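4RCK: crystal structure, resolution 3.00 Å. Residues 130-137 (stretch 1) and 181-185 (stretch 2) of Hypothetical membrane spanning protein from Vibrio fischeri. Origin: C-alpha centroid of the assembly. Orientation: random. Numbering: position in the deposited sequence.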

# COMPACT_ATOMS: atom_id res chain seq x y z
N LEU A 130 -20.73 8.59 -7.81
CA LEU A 130 -21.36 9.49 -8.76
C LEU A 130 -22.58 8.81 -9.38
O LEU A 130 -22.60 7.60 -9.56
N SER A 131 -23.60 9.61 -9.68
CA SER A 131 -24.87 9.10 -10.20
C SER A 131 -25.59 10.19 -10.99
O SER A 131 -25.41 11.38 -10.73
N ASP A 132 -26.38 9.77 -11.97
CA ASP A 132 -27.18 10.71 -12.76
C ASP A 132 -28.59 10.71 -12.21
O ASP A 132 -29.41 11.57 -12.53
N GLY A 133 -28.86 9.73 -11.35
CA GLY A 133 -30.22 9.40 -11.01
C GLY A 133 -30.51 9.31 -9.53
O GLY A 133 -29.61 9.22 -8.69
N ALA A 134 -31.79 9.36 -9.22
CA ALA A 134 -32.25 9.09 -7.87
C ALA A 134 -32.13 7.60 -7.62
O ALA A 134 -32.01 6.81 -8.56
N ASN A 135 -32.14 7.23 -6.35
CA ASN A 135 -32.13 5.82 -5.98
C ASN A 135 -33.51 5.21 -6.21
O ASN A 135 -34.29 5.07 -5.27
N THR A 136 -33.80 4.87 -7.46
CA THR A 136 -35.13 4.40 -7.85
C THR A 136 -35.44 3.01 -7.28
O THR A 136 -36.52 2.79 -6.73
N ALA A 137 -34.49 2.09 -7.39
CA ALA A 137 -34.70 0.71 -6.97
C ALA A 137 -33.54 0.15 -6.16
O ALA A 137 -32.40 0.32 -6.53
N ARG A 181 -33.41 15.55 -14.98
CA ARG A 181 -34.62 15.70 -14.18
C ARG A 181 -34.57 14.74 -13.01
O ARG A 181 -34.98 15.07 -11.89
N ASP A 182 -34.05 13.55 -13.28
CA ASP A 182 -34.06 12.45 -12.32
C ASP A 182 -33.12 12.70 -11.15
O ASP A 182 -33.44 12.33 -10.01
N LEU A 183 -31.98 13.33 -11.43
CA LEU A 183 -30.92 13.56 -10.44
C LEU A 183 -31.42 14.02 -9.08
O LEU A 183 -31.92 15.13 -8.93
N ASP A 184 -31.28 13.15 -8.08
CA ASP A 184 -31.61 13.48 -6.70
C ASP A 184 -30.41 14.12 -6.02
O ASP A 184 -29.47 13.42 -5.63
N GLU A 185 -30.45 15.44 -5.87
CA GLU A 185 -29.32 16.16 -5.32
C GLU A 185 -29.34 16.22 -3.80
O GLU A 185 -28.30 16.09 -3.15

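Where two largely irregular segments pass close together, side chains often settle against backbone instead of interlocking with one another, and these two segments of a Vibrio fischeri membrane spanning protein illustrate the principle. The chains run nearest at Gly133 and Leu183, whose CA atoms are 4.3 Å apart, and no clear hydrogen bond joins them; the contact buries 275 Å² summed over both sides.

Leu183 shows how a rotamer can redirect a residue. Its CA-to-CB bond points away overall, yet chi1 t with chi2 p carries CD1 back to the opposing backbone, 3.3 Å from Ser131 O and 4.2 Å from Gly133 N. The methyl thus lies over main chain. Asp132 O approaches Leu183 CA at 3.3 Å; it is equally near Leu183 N, but the angle is too poor for a hydrogen bond.

The closest meeting of two side chains is small and apolar: Ala134 CB sits 3.6 Å from Asp184 CB, both set sideways. Asp184 adopts chi1 t; its carboxylate caps a backbone N just past the stretch, at the start of the helix that follows, and its CB is the atom nearest the alanine.

Asp182 is less regular. With chi1 at -147°, between wells, its OD2 lies 3.8 Å from Gly133 CA and 4.1 Å from Thr136 CG2. An ideal CB on Gly133 would fall 3.3 Å from that same OD2 and 3.1 Å from Asp132 OD1, so the bare glycine leaves room for both carboxylates. Thr136, chi1 p, brings CG2 to that contact.

Asp132, chi1 p, has its CA-to-CB bond pointing away, and its OD2 is hydrogen-bonded elsewhere in the structure; Ser131, chi1 t, is set sideways, with OG 3.0 Å from Gly133 O within its own stretch.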

# COMPACT_ATOMS: atom_id res chain seq x y z
CB LEU A 130 -20.38 9.95 -9.84
CG LEU A 130 -20.22 9.06 -11.07
CD1 LEU A 130 -20.04 9.94 -12.29
CD2 LEU A 130 -19.04 8.13 -10.91
CB SER A 131 -25.75 8.60 -9.06
OG SER A 131 -26.99 8.11 -9.54
CB ASP A 132 -27.16 10.33 -14.25
CG ASP A 132 -27.60 8.88 -14.51
OD1 ASP A 132 -28.19 8.26 -13.60
OD2 ASP A 132 -27.37 8.38 -15.64
CB ALA A 134 -33.68 9.56 -7.68
CB ASN A 135 -31.68 5.67 -4.53
CG ASN A 135 -31.79 4.25 -4.02
OD1 ASN A 135 -31.02 3.38 -4.42
ND2 ASN A 135 -32.75 4.02 -3.14
CB THR A 136 -35.29 4.35 -9.39
OG1 THR A 136 -34.65 3.18 -9.91
CG2 THR A 136 -34.69 5.59 -10.04
CB ALA A 137 -34.94 -0.17 -8.18
CB ARG A 181 -35.86 15.44 -15.03
CG ARG A 181 -35.57 15.37 -16.51
CD ARG A 181 -36.10 14.09 -17.14
NE ARG A 181 -35.27 13.67 -18.27
CZ ARG A 181 -35.29 14.24 -19.47
NH1 ARG A 181 -36.11 15.25 -19.71
NH2 ARG A 181 -34.50 13.79 -20.44
CB ASP A 182 -33.68 11.15 -13.03
CG ASP A 182 -34.38 9.95 -12.44
OD1 ASP A 182 -35.56 10.08 -12.05
OD2 ASP A 182 -33.76 8.87 -12.38
CB LEU A 183 -29.91 14.58 -10.98
CG LEU A 183 -28.66 14.80 -10.13
CD1 LEU A 183 -27.76 13.57 -10.20
CD2 LEU A 183 -27.90 16.05 -10.55
CB ASP A 184 -32.06 12.23 -5.94
CG ASP A 184 -32.79 12.56 -4.65
OD1 ASP A 184 -32.72 13.71 -4.20
OD2 ASP A 184 -33.43 11.64 -4.09
CB GLU A 185 -29.26 17.58 -5.90
CG GLU A 185 -28.90 17.62 -7.38
CD GLU A 185 -28.50 19.00 -7.85
OE1 GLU A 185 -27.31 19.36 -7.72
OE2 GLU A 185 -29.38 19.74 -8.35